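Local coordinates for Alpha/beta hydrolase fold protein (Nakamurella multipartita, PDB 4Y7D) that is probably a hydrolase of the alpha/beta hydrolase fold, though its substrate and reaction are not established, at residues Met150-Arg156 with Ala210-Pro215; His40-His46 with Val66-Phe72; Val171-Ile175 with Arg189-Met194; Gly247-Val253 with Ala275-Leu279; Phe55-Leu61 with Ala294-Arg299. One frame throughout, in Å; residues are numbered along the deposited sequence.

Interaction 1. Residues Met150-Arg156 with Ala210-Pro215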
# COMPACT_ATOMS: atom_id res chain seq x y z
N MSE A 150 1.39 14.67 11.85
CA MSE A 150 1.94 13.73 10.86
C MSE A 150 3.42 13.94 10.51
O MSE A 150 4.03 13.12 9.84
CB MSE A 150 1.15 13.93 9.56
CG MSE A 150 -0.36 13.77 9.68
SE MSE A 150 -0.61 11.85 9.96
CE MSE A 150 -1.71 12.32 11.38
N GLY A 151 4.00 15.07 10.91
CA GLY A 151 5.36 15.40 10.52
C GLY A 151 6.44 15.39 11.58
O GLY A 151 7.60 15.63 11.25
N THR A 152 6.08 15.16 12.85
CA THR A 152 7.04 15.27 13.96
C THR A 152 7.06 14.02 14.84
O THR A 152 6.12 13.22 14.86
CB THR A 152 6.77 16.48 14.89
OG1 THR A 152 5.48 16.35 15.50
CG2 THR A 152 6.81 17.77 14.13
N GLY A 153 8.16 13.86 15.56
CA GLY A 153 8.31 12.73 16.52
C GLY A 153 7.28 12.83 17.65
O GLY A 153 6.69 11.82 18.07
N LEU A 154 7.01 14.05 18.10
CA LEU A 154 5.91 14.27 19.06
C LEU A 154 4.58 13.78 18.51
O LEU A 154 3.84 13.04 19.19
CB LEU A 154 5.81 15.77 19.42
CG LEU A 154 4.51 16.13 20.15
CD1 LEU A 154 4.59 15.52 21.55
CD2 LEU A 154 4.28 17.63 20.21
N GLY A 155 4.27 14.15 17.26
CA GLY A 155 3.08 13.63 16.59
C GLY A 155 3.02 12.10 16.54
O GLY A 155 1.95 11.48 16.83
N ARG A 156 4.13 11.50 16.11
CA ARG A 156 4.28 10.05 16.14
C ARG A 156 3.94 9.43 17.51
O ARG A 156 3.17 8.45 17.58
CB ARG A 156 5.71 9.63 15.71
CG ARG A 156 5.89 8.12 15.51
CD ARG A 156 7.33 7.73 15.16
NE ARG A 156 8.32 8.29 16.09
CZ ARG A 156 9.31 9.15 15.79
NH1 ARG A 156 9.51 9.61 14.55
NH2 ARG A 156 10.13 9.56 16.75
N ALA A 210 1.11 6.49 9.15
CA ALA A 210 0.87 7.64 8.31
C ALA A 210 1.78 8.79 8.65
O ALA A 210 1.90 9.72 7.84
CB ALA A 210 -0.59 8.06 8.42
N ASN A 211 2.38 8.77 9.84
CA ASN A 211 3.28 9.83 10.25
C ASN A 211 4.60 9.59 9.53
O ASN A 211 5.16 8.49 9.59
CB ASN A 211 3.38 9.90 11.80
CG ASN A 211 4.51 10.79 12.27
OD1 ASN A 211 5.67 10.47 12.06
ND2 ASN A 211 4.19 11.90 12.95
N HIS A 212 5.11 10.63 8.87
CA HIS A 212 6.29 10.52 8.03
C HIS A 212 7.58 11.07 8.66
O HIS A 212 8.57 11.31 7.96
CB HIS A 212 6.05 11.14 6.69
CG HIS A 212 5.40 12.48 6.73
ND1 HIS A 212 6.09 13.65 6.97
CD2 HIS A 212 4.12 12.83 6.50
CE1 HIS A 212 5.26 14.66 6.92
NE2 HIS A 212 4.05 14.19 6.65
N SER A 213 7.61 11.23 9.97
CA SER A 213 8.80 11.76 10.62
C SER A 213 9.84 10.67 10.80
O SER A 213 9.60 9.49 10.50
CB SER A 213 8.45 12.31 12.00
OG SER A 213 8.09 11.23 12.87
N GLY A 214 11.02 11.09 11.24
CA GLY A 214 12.06 10.16 11.68
C GLY A 214 12.46 9.21 10.58
O GLY A 214 12.86 9.65 9.49
N PRO A 215 12.32 7.91 10.82
CA PRO A 215 12.85 6.95 9.82
C PRO A 215 12.00 6.73 8.59
O PRO A 215 12.37 5.94 7.72
CB PRO A 215 12.96 5.65 10.61
CG PRO A 215 11.83 5.76 11.60
CD PRO A 215 11.77 7.22 12.00
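Asn211 donates through ND2 to Thr152 O (3.0 Å), at the junction between helix 144-151 and helix 153-165, in the all-helical insertion that follows strand 124-130 of this alpha/beta hydrolase fold, the usual place of the cap. Its CG lies anti to the backbone N (chi1 169°), which carries the amide to that oxygen, also the acceptor of Arg156 N. His212 N bonds to Met150 O at 2.9 Å, and this oxygen lies over the centre of the His212 ring. Met150, a selenomethionine, rests its SE on Ala210 CB at 4.1 Å.

Behind this first shell, Asn211 OD1 accepts from Ser213 N in an Asx turn (3.0 Å), while ND2 has a second acceptor in Leu149 O; bonds at both ends fix the rotation of the amide. With an alanine here, Ser213 N and OG would probably lose their shared acceptor and the 210-215 loop its side-chain tie to Thr152 O. Further out, Glu142 receives His212 NE2 and Phe220 stacks on the ring. Thr152 caps helix 153-165, its OG1 accepting from Gly155 N at 3.1 Å, and also bonds Val148 O. Ser213 OG donates to Asn211 OD1 in the carbonyl plane, on a lone pair, at 2.7 Å.

Interaction 2. Residues His40-His46 with Val66-Phe72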
# COMPACT_ATOMS: atom_id res chain seq x y z
N HIS A 40 4.08 -1.18 0.28
CA HIS A 40 3.44 -0.14 1.08
C HIS A 40 3.37 1.23 0.39
O HIS A 40 4.12 1.56 -0.55
CB HIS A 40 4.16 -0.04 2.47
CG HIS A 40 5.52 0.53 2.40
ND1 HIS A 40 5.76 1.87 2.19
CD2 HIS A 40 6.74 -0.05 2.56
CE1 HIS A 40 7.07 2.09 2.19
NE2 HIS A 40 7.68 0.94 2.41
N GLY A 41 2.51 2.06 0.96
CA GLY A 41 2.33 3.42 0.50
C GLY A 41 3.23 4.47 1.11
O GLY A 41 4.35 4.17 1.55
N SER A 42 2.75 5.71 1.10
CA SER A 42 3.61 6.87 1.34
C SER A 42 3.03 7.77 2.43
O SER A 42 2.02 8.43 2.17
CB SER A 42 3.74 7.70 0.09
OG SER A 42 4.21 7.00 -1.03
N PRO A 43 3.64 7.82 3.63
CA PRO A 43 4.76 6.97 4.07
C PRO A 43 4.26 5.58 4.42
O PRO A 43 3.07 5.30 4.36
CB PRO A 43 5.21 7.65 5.36
CG PRO A 43 3.92 8.15 5.94
CD PRO A 43 3.14 8.66 4.73
N GLY A 44 5.19 4.72 4.82
CA GLY A 44 4.86 3.36 5.20
C GLY A 44 6.14 2.68 5.61
O GLY A 44 7.11 3.29 6.09
N GLY A 45 6.12 1.38 5.50
CA GLY A 45 7.22 0.55 5.91
C GLY A 45 6.69 -0.83 6.16
O GLY A 45 5.53 -1.11 5.92
N HIS A 46 7.53 -1.70 6.71
CA HIS A 46 7.09 -3.09 6.85
C HIS A 46 5.94 -3.27 7.84
O HIS A 46 5.25 -4.27 7.82
CB HIS A 46 8.29 -3.99 7.20
CG HIS A 46 8.89 -3.68 8.53
ND1 HIS A 46 10.03 -2.93 8.67
CD2 HIS A 46 8.49 -3.98 9.80
CE1 HIS A 46 10.30 -2.76 9.96
NE2 HIS A 46 9.38 -3.40 10.66
N VAL A 66 8.26 -5.54 1.78
CA VAL A 66 9.46 -4.71 1.75
C VAL A 66 9.31 -3.45 2.55
O VAL A 66 8.19 -2.97 2.74
CB VAL A 66 9.82 -4.26 0.31
CG1 VAL A 66 10.45 -5.42 -0.44
CG2 VAL A 66 8.60 -3.72 -0.44
N ASP A 67 10.46 -2.90 2.96
CA ASP A 67 10.62 -1.48 3.27
C ASP A 67 11.15 -0.85 1.98
O ASP A 67 12.23 -1.21 1.52
CB ASP A 67 11.59 -1.26 4.41
CG ASP A 67 11.00 -1.54 5.76
OD1 ASP A 67 9.97 -0.90 6.07
OD2 ASP A 67 11.55 -2.36 6.55
N ARG A 68 10.39 0.05 1.36
CA ARG A 68 10.88 0.72 0.16
C ARG A 68 12.03 1.64 0.52
O ARG A 68 12.18 2.04 1.70
CB ARG A 68 9.76 1.46 -0.57
CG ARG A 68 8.72 0.48 -1.15
CD ARG A 68 7.80 1.14 -2.18
NE ARG A 68 6.90 2.09 -1.52
CZ ARG A 68 7.05 3.40 -1.56
NH1 ARG A 68 6.24 4.18 -0.87
NH2 ARG A 68 8.04 3.93 -2.24
N PRO A 69 12.88 1.94 -0.45
CA PRO A 69 14.02 2.83 -0.20
C PRO A 69 13.65 4.13 0.49
O PRO A 69 12.69 4.80 0.05
CB PRO A 69 14.57 3.06 -1.59
CG PRO A 69 14.33 1.72 -2.27
CD PRO A 69 12.95 1.33 -1.81
N GLY A 70 14.42 4.45 1.54
CA GLY A 70 14.20 5.62 2.35
C GLY A 70 13.33 5.39 3.55
O GLY A 70 13.17 6.32 4.36
N TYR A 71 12.74 4.20 3.69
CA TYR A 71 11.96 3.84 4.81
C TYR A 71 12.66 2.80 5.67
O TYR A 71 13.17 1.77 5.19
CB TYR A 71 10.64 3.27 4.36
CG TYR A 71 9.78 4.28 3.65
CD1 TYR A 71 9.03 5.20 4.38
CD2 TYR A 71 9.70 4.34 2.24
CE1 TYR A 71 8.21 6.09 3.75
CE2 TYR A 71 8.87 5.27 1.59
CZ TYR A 71 8.11 6.12 2.36
OH TYR A 71 7.25 7.01 1.78
N PHE A 72 12.68 3.09 6.97
CA PHE A 72 13.36 2.26 7.94
C PHE A 72 14.75 1.87 7.45
O PHE A 72 15.54 2.76 7.17
CB PHE A 72 12.51 1.05 8.33
CG PHE A 72 11.25 1.40 9.11
CD1 PHE A 72 11.27 2.41 10.06
CD2 PHE A 72 10.08 0.66 8.95
CE1 PHE A 72 10.12 2.74 10.77
CE2 PHE A 72 8.94 0.95 9.69
CZ PHE A 72 8.97 1.99 10.62
O HOH W 1 5.58 -3.11 1.93
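Arg68 lies along one face of the His40 ring, and almost every part of its chain meets that histidine. Its CB lies 3.7 Å from His40 NE2, on the same side of the ring as the rest of the chain, while CG makes an off-centre CH-pi contact with the same ring. At chi3 (-70°) the chain bends, which brings NE over the rim of the ring and within 3.0 Å of His40 O, to which it donates. NH1 goes on to Gly41 O at 3.1 Å, from well above that carbonyl plane, and adds a weak bond to His40 O. The tip is completed from outside, NH1 by a salt bridge to Asp223 and NH2 by Gln85 of helix 82-95.

The His40 ring is gripped all round. Its NE2 accepts the backbone N of Arg68 (3.0 Å, 173° at the hydrogen), ND1 donates to Gly41 O in both the ring and carbonyl planes, and Gly45 N covers the centre of the face opposite Arg68. His40 CE1 meets the face of Tyr71 toward its rim, 3.5 Å from Tyr71 CD2, in a T-shaped pair. Tyr71 OH and Ser42 OG also bond to Asp223. Farther along, Asp67 receives His46 twice: the backbone N on OD1, from above the carboxylate plane, and ND1 on the syn lone pair of OD2 (2.7 Å).

Cis-Pro43 completes a His-Gly-Ser-Pro sequence after strand 35-39, consistent with the HGxP motif that shapes the oxyanion-hole loop in many alpha/beta hydrolases.

Interaction 3. Residues Val171-Ile175 with Arg189-Met194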
# COMPACT_ATOMS: atom_id res chain seq x y z
N VAL A 171 -9.51 5.64 15.20
CA VAL A 171 -10.23 5.05 14.06
C VAL A 171 -11.14 6.13 13.40
O VAL A 171 -11.12 6.32 12.18
CB VAL A 171 -11.04 3.81 14.52
CG1 VAL A 171 -12.04 3.38 13.47
CG2 VAL A 171 -10.10 2.67 14.86
N SER A 172 -11.89 6.86 14.20
CA SER A 172 -12.74 7.92 13.73
C SER A 172 -11.97 9.01 12.96
O SER A 172 -12.38 9.40 11.88
CB SER A 172 -13.51 8.52 14.88
OG SER A 172 -14.43 9.51 14.44
N ALA A 173 -10.87 9.47 13.53
CA ALA A 173 -10.05 10.47 12.89
C ALA A 173 -9.51 10.00 11.56
O ALA A 173 -9.48 10.76 10.58
CB ALA A 173 -8.90 10.84 13.81
N THR A 174 -9.11 8.73 11.50
CA THR A 174 -8.54 8.15 10.30
C THR A 174 -9.61 7.99 9.19
O THR A 174 -9.38 8.36 8.04
CB THR A 174 -7.86 6.79 10.62
OG1 THR A 174 -6.85 6.99 11.65
CG2 THR A 174 -7.23 6.22 9.36
N ILE A 175 -10.77 7.45 9.54
CA ILE A 175 -11.85 7.29 8.54
C ILE A 175 -12.27 8.65 7.97
O ILE A 175 -12.42 8.83 6.75
CB ILE A 175 -13.04 6.50 9.11
CG1 ILE A 175 -12.60 5.07 9.43
CG2 ILE A 175 -14.26 6.51 8.17
CD1 ILE A 175 -11.82 4.37 8.34
N ARG A 189 -19.21 3.72 9.74
CA ARG A 189 -18.02 2.96 9.39
C ARG A 189 -17.21 2.65 10.63
O ARG A 189 -16.77 1.54 10.81
CB ARG A 189 -17.17 3.69 8.33
CG ARG A 189 -15.98 2.86 7.86
CD ARG A 189 -16.34 1.66 6.96
NE ARG A 189 -16.78 2.19 5.67
CZ ARG A 189 -18.04 2.38 5.32
NH1 ARG A 189 -18.28 2.97 4.18
NH2 ARG A 189 -19.05 1.96 6.08
N VAL A 190 -17.08 3.64 11.53
CA VAL A 190 -16.36 3.47 12.77
C VAL A 190 -16.99 2.34 13.61
O VAL A 190 -16.27 1.50 14.14
CB VAL A 190 -16.26 4.82 13.53
CG1 VAL A 190 -15.74 4.61 14.95
CG2 VAL A 190 -15.40 5.81 12.78
N ALA A 191 -18.31 2.32 13.71
CA ALA A 191 -18.99 1.29 14.54
C ALA A 191 -18.75 -0.11 13.97
O ALA A 191 -18.48 -1.05 14.73
CB ALA A 191 -20.47 1.59 14.65
N GLN A 192 -18.76 -0.23 12.64
CA GLN A 192 -18.40 -1.48 11.96
C GLN A 192 -16.98 -1.94 12.33
O GLN A 192 -16.75 -3.10 12.65
CB GLN A 192 -18.51 -1.29 10.44
CG GLN A 192 -19.97 -1.18 10.00
CD GLN A 192 -20.09 -0.55 8.63
OE1 GLN A 192 -19.08 -0.24 7.96
NE2 GLN A 192 -21.32 -0.31 8.21
N ILE A 193 -16.04 -1.01 12.31
CA ILE A 193 -14.67 -1.31 12.56
C ILE A 193 -14.46 -1.72 14.01
O ILE A 193 -13.76 -2.67 14.29
CB ILE A 193 -13.80 -0.11 12.20
CG1 ILE A 193 -13.81 0.07 10.68
CG2 ILE A 193 -12.36 -0.29 12.73
CD1 ILE A 193 -13.12 1.32 10.18
N MSE A 194 -15.11 -1.02 14.94
CA MSE A 194 -15.02 -1.37 16.36
C MSE A 194 -15.73 -2.68 16.68
O MSE A 194 -15.56 -3.22 17.78
CB MSE A 194 -15.62 -0.26 17.23
CG MSE A 194 -14.94 1.11 17.12
SE MSE A 194 -12.99 1.04 17.17
CE MSE A 194 -12.83 0.65 19.08
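Arg189 touches Ile175 with its aliphatic stem and carries its flat guanidinium past the contact, so that neither this group nor the amide of Gln192 meets segment 171-175. NH2 of Arg189 donates to Gln192 OE1 at 2.9 Å, the oxygen lying 22° out of the guanidinium plane, and NH1 is taken by the carbonyl of Ala275. Bends at chi2 (72°) and chi3 turn the charged end away from segment 171-175 to the side of Gln192, which leaves CG to rest on Ile175 CG2 (4.0 Å).

Everything else across the contact is apolar. The two helix segments pass at 9.8 Å with their directions 131° apart. Val190 presses CG2 against the backbone of its partner, 3.5 Å from Ser172 CA. Ile175 and Ile193 meet tip to tip, CD1 to CD1 at 3.8 Å, whereas Val171 and Ile193 slide past each other in opposite directions, with Val171 CG1 3.8 Å from Ile193 CG2. At the end of the row the SE of Met194, a selenomethionine, lies against Val171 CG2. An alanine in place of Ile175 would probably leave a gap facing Ile193 CD1 and deprive the Arg189 methylenes of their cover.

Helix 197-209 adds Leu204 beside Val171 and Thr203 beside Ile193. A sodium ion is bound where helix 167-177 ends, at Ala176 and Gly179. Helices 167-177 and 183-194 are consecutive and pack obliquely, in what is probably the helical cap of the alpha/beta hydrolase fold.

Interaction 4. Residues Gly247-Val253 with Ala275-Leu279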
# COMPACT_ATOMS: atom_id res chain seq x y z
N GLY A 247 -12.31 2.75 -3.56
CA GLY A 247 -13.42 3.23 -2.74
C GLY A 247 -13.92 4.54 -3.30
O GLY A 247 -13.12 5.46 -3.57
N THR A 248 -15.24 4.66 -3.48
CA THR A 248 -15.76 5.81 -4.21
C THR A 248 -15.62 7.14 -3.47
O THR A 248 -15.70 8.20 -4.10
CB THR A 248 -17.24 5.65 -4.62
OG1 THR A 248 -18.10 5.73 -3.47
CG2 THR A 248 -17.42 4.39 -5.41
N ALA A 249 -15.43 7.07 -2.16
CA ALA A 249 -15.28 8.26 -1.33
C ALA A 249 -13.82 8.54 -0.94
O ALA A 249 -13.59 9.37 -0.07
CB ALA A 249 -16.10 8.12 -0.09
N ASP A 250 -12.87 7.95 -1.65
CA ASP A 250 -11.44 8.07 -1.30
C ASP A 250 -11.04 9.53 -1.52
O ASP A 250 -11.17 10.04 -2.65
CB ASP A 250 -10.63 7.17 -2.22
CG ASP A 250 -9.23 6.93 -1.76
OD1 ASP A 250 -8.58 7.82 -1.15
OD2 ASP A 250 -8.75 5.82 -2.05
N SER A 251 -10.51 10.16 -0.48
CA SER A 251 -10.05 11.54 -0.58
C SER A 251 -8.52 11.63 -0.64
O SER A 251 -7.97 12.73 -0.66
CB SER A 251 -10.54 12.32 0.64
OG SER A 251 -9.96 11.78 1.82
N ASP A 252 -7.85 10.50 -0.64
CA ASP A 252 -6.40 10.45 -0.58
C ASP A 252 -5.84 10.19 -2.00
O ASP A 252 -5.09 11.01 -2.55
CB ASP A 252 -6.02 9.32 0.39
CG ASP A 252 -4.56 9.37 0.84
OD1 ASP A 252 -3.74 9.73 -0.01
OD2 ASP A 252 -4.27 9.01 2.02
N VAL A 253 -6.25 9.07 -2.61
CA VAL A 253 -5.93 8.81 -4.01
C VAL A 253 -7.25 8.80 -4.77
O VAL A 253 -8.11 7.90 -4.56
CB VAL A 253 -5.17 7.48 -4.18
CG1 VAL A 253 -4.99 7.10 -5.65
CG2 VAL A 253 -3.83 7.58 -3.49
N ALA A 275 -18.99 4.36 -1.15
CA ALA A 275 -18.76 5.05 0.12
C ALA A 275 -17.50 4.52 0.80
O ALA A 275 -17.32 4.63 2.01
CB ALA A 275 -20.00 4.99 1.03
N GLY A 276 -16.58 3.98 0.03
CA GLY A 276 -15.31 3.52 0.59
C GLY A 276 -14.29 4.64 0.70
O GLY A 276 -14.15 5.45 -0.20
N THR A 277 -13.58 4.65 1.82
CA THR A 277 -12.44 5.55 2.05
C THR A 277 -11.17 4.95 1.42
O THR A 277 -11.21 3.93 0.76
CB THR A 277 -12.18 5.70 3.57
OG1 THR A 277 -11.73 4.44 4.12
CG2 THR A 277 -13.37 6.16 4.28
N HIS A 278 -10.04 5.60 1.63
CA HIS A 278 -8.76 5.05 1.18
C HIS A 278 -8.45 3.65 1.76
O HIS A 278 -7.71 2.88 1.14
CB HIS A 278 -7.63 6.03 1.52
CG HIS A 278 -6.38 5.80 0.75
ND1 HIS A 278 -6.36 5.61 -0.63
CD2 HIS A 278 -5.09 5.82 1.15
CE1 HIS A 278 -5.10 5.52 -1.03
NE2 HIS A 278 -4.32 5.64 0.03
N LEU A 279 -9.04 3.29 2.90
CA LEU A 279 -8.81 2.00 3.56
C LEU A 279 -9.88 0.96 3.18
O LEU A 279 -9.88 -0.16 3.72
CB LEU A 279 -8.85 2.16 5.09
CG LEU A 279 -7.62 2.79 5.75
CD1 LEU A 279 -7.42 4.23 5.41
CD2 LEU A 279 -7.70 2.63 7.27
O HOH W 2 -10.08 3.44 -1.78
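Gly247 and Gly276 bring the backbones to 3.8 Å between their CA atoms, and the type I turn from Gly247 to Asp250 presents Ala249 N to Gly276 O at 2.8 Å. A CB on Gly247 would run into Gly276 O and Thr277 O, and one on Gly276 into Gly247 CA. Thr248 OG1 accepts from Ala275 N (2.8 Å).

With CG anti to its backbone N (chi1 -165°), Asp250 brings its carboxylate to His278. ND1 of His278 donates in its ring plane to the syn lone pair of Asp250 OD2, at 2.8 Å and nearly straight (166°), although carboxylate and ring planes stand 61° apart. These loops follow strands 242-247 and 269-273, where alpha/beta hydrolases usually carry the acid and the histidine of a catalytic triad; His278 NE2 is bonded to Ser107 OG, consistent with this.

Asp250 OD1 accepts from Asp252 N (2.8 Å) in an Asx turn and from Val253 N, which helps to fix the carboxylate's rotation. Asp252 lays CB over one face of the His278 ring, its carboxylate roughly stacked on it and close to Glu178. Val253 CG2 touches His278 CE1 at 3.5 Å. A water accepts from Gly247 N and lies 2.7 Å from Asp250 OD2.

Interaction 5. Residues Phe55-Leu61 with Ala294-Arg299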
# COMPACT_ATOMS: atom_id res chain seq x y z
N PHE A 55 -4.38 -10.62 5.52
CA PHE A 55 -5.42 -11.44 4.88
C PHE A 55 -4.82 -12.51 3.94
O PHE A 55 -5.39 -13.58 3.76
CB PHE A 55 -6.46 -10.56 4.15
CG PHE A 55 -6.03 -10.09 2.79
CD1 PHE A 55 -5.19 -8.98 2.63
CD2 PHE A 55 -6.49 -10.73 1.63
CE1 PHE A 55 -4.81 -8.54 1.37
CE2 PHE A 55 -6.12 -10.28 0.38
CZ PHE A 55 -5.28 -9.17 0.25
N LEU A 56 -3.66 -12.22 3.34
CA LEU A 56 -3.01 -13.14 2.43
C LEU A 56 -2.48 -14.34 3.18
O LEU A 56 -2.69 -15.51 2.78
CB LEU A 56 -1.85 -12.42 1.71
CG LEU A 56 -2.25 -11.36 0.69
CD1 LEU A 56 -1.01 -10.63 0.18
CD2 LEU A 56 -3.03 -11.88 -0.51
N VAL A 57 -1.85 -14.07 4.31
CA VAL A 57 -1.29 -15.15 5.13
C VAL A 57 -2.42 -16.07 5.58
O VAL A 57 -2.33 -17.34 5.53
CB VAL A 57 -0.50 -14.56 6.31
CG1 VAL A 57 -0.14 -15.67 7.29
CG2 VAL A 57 0.74 -13.75 5.83
N ALA A 58 -3.54 -15.45 5.96
CA ALA A 58 -4.69 -16.22 6.38
C ALA A 58 -5.30 -17.08 5.25
O ALA A 58 -5.90 -18.13 5.49
CB ALA A 58 -5.74 -15.26 6.95
N GLU A 59 -5.17 -16.62 4.02
CA GLU A 59 -5.62 -17.31 2.83
C GLU A 59 -4.60 -18.33 2.30
O GLU A 59 -4.79 -18.91 1.21
CB GLU A 59 -5.92 -16.29 1.72
CG GLU A 59 -7.19 -15.49 1.96
CD GLU A 59 -8.44 -16.13 1.36
OE1 GLU A 59 -8.37 -17.20 0.76
OE2 GLU A 59 -9.51 -15.47 1.39
N GLY A 60 -3.52 -18.57 3.02
CA GLY A 60 -2.56 -19.58 2.55
C GLY A 60 -1.63 -19.11 1.43
O GLY A 60 -1.24 -19.90 0.54
N LEU A 61 -1.25 -17.83 1.46
CA LEU A 61 -0.18 -17.31 0.61
C LEU A 61 0.97 -16.83 1.50
O LEU A 61 0.80 -16.62 2.72
CB LEU A 61 -0.69 -16.18 -0.30
CG LEU A 61 -1.75 -16.61 -1.34
CD1 LEU A 61 -3.15 -16.47 -0.78
CD2 LEU A 61 -1.64 -15.73 -2.58
N ALA A 294 -9.05 -11.13 -4.51
CA ALA A 294 -7.63 -10.74 -4.60
C ALA A 294 -6.72 -11.93 -4.29
O ALA A 294 -5.79 -12.21 -5.04
CB ALA A 294 -7.33 -9.59 -3.69
N ALA A 295 -7.00 -12.63 -3.22
CA ALA A 295 -6.21 -13.80 -2.84
C ALA A 295 -6.23 -14.87 -3.89
O ALA A 295 -5.19 -15.44 -4.20
CB ALA A 295 -6.65 -14.35 -1.49
N GLU A 296 -7.41 -15.14 -4.45
CA GLU A 296 -7.51 -16.16 -5.48
C GLU A 296 -6.74 -15.76 -6.74
O GLU A 296 -6.03 -16.59 -7.35
CB GLU A 296 -8.98 -16.46 -5.80
CG GLU A 296 -9.19 -17.57 -6.81
CD GLU A 296 -8.48 -18.93 -6.52
OE1 GLU A 296 -8.35 -19.41 -5.35
OE2 GLU A 296 -8.04 -19.56 -7.54
N LEU A 297 -6.83 -14.50 -7.13
CA LEU A 297 -6.03 -14.02 -8.21
C LEU A 297 -4.54 -14.21 -7.92
O LEU A 297 -3.80 -14.67 -8.78
CB LEU A 297 -6.34 -12.58 -8.50
CG LEU A 297 -5.82 -12.11 -9.85
CD1 LEU A 297 -6.70 -12.67 -10.97
CD2 LEU A 297 -5.80 -10.59 -9.88
N LEU A 298 -4.10 -13.84 -6.71
CA LEU A 298 -2.67 -13.86 -6.39
C LEU A 298 -2.10 -15.26 -6.26
O LEU A 298 -0.90 -15.44 -6.41
CB LEU A 298 -2.40 -13.01 -5.12
CG LEU A 298 -2.62 -11.52 -5.37
CD1 LEU A 298 -2.84 -10.69 -4.09
CD2 LEU A 298 -1.49 -10.95 -6.16
N ARG A 299 -2.95 -16.24 -6.00
CA ARG A 299 -2.54 -17.66 -5.99
C ARG A 299 -2.12 -18.10 -7.40
O ARG A 299 -1.32 -19.00 -7.52
CB ARG A 299 -3.69 -18.54 -5.57
CG ARG A 299 -3.93 -18.60 -4.10
CD ARG A 299 -4.90 -19.73 -3.79
NE ARG A 299 -5.31 -19.43 -2.45
CZ ARG A 299 -6.44 -18.83 -2.11
NH1 ARG A 299 -6.62 -18.53 -0.85
NH2 ARG A 299 -7.42 -18.58 -2.99
O HOH W 3 -9.65 -16.77 -1.98
O HOH W 4 -3.19 -20.78 -1.16
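Leu61 and Arg299 cross at about a right angle, and with Ala295 they lose the most surface. Leu61 pushes its CD2 onto residues 298-299 of helix 288-299, 3.8 Å from Leu298 CB, while both its methyls lie 4.0 Å from Arg299 CG. Ala295 offers only a methyl: CB lies 3.7 Å from Glu59 CG and also faces Leu61 CD1. Nearer the sheet, Leu56 CD2 meets Leu298 CD1 at 3.8 Å.

Arg299 runs extended from CG to NE, which carries its guanidinium over to Glu59. NH1 donates to Glu59 O at 2.8 Å, in the carbonyl plane on a lone pair, and to Glu59 OE1 at 2.7 Å in a salt bridge, the oxygen being met on its anti side, 26° out of the carboxylate plane. NH2 forms a second salt bridge to Glu296 OE1 (2.7 Å), and one water joins NH2 to Glu59 OE1. Another water links NE to Gly60 O. With partners at all three nitrogens, close to its plane, the guanidinium has little freedom to turn.

Gly60, at positive phi, closes a Schellman motif: Leu61 N bonds to Leu56 O and Gly60 N to Val57 O, ending helix 46-58. Leu56, Leu61 and Leu298 all rest on Val36 of strand 35-39; two helices thus pack side by side on one face of the central sheet, as in the alpha/beta/alpha sandwich of the alpha/beta hydrolase fold.

Overall arrangement
Along the chain, interactions 2, 1 and 4 follow in series, with interaction 3 lying between the two segments of interaction 1; interaction 5 joins helix 46-58 to helix 288-299 and spans interactions 1, 3 and 4. Interactions 2 and 4 occupy loops after sheet strands, their nearest atoms about 6 Å apart, and probably border a shared active-site region. Interactions 1 and 3 belong to the helical insertion between strands 124-130 and 242-247. Each touches a loop contact: Pro215 O lies 3.0 Å from Phe72 N, and Arg189 NH1 2.9 Å from Ala275 O. The insertion is tied to the core at these and other points, while interaction 5 is about 32 Å from interaction 1, centre to centre.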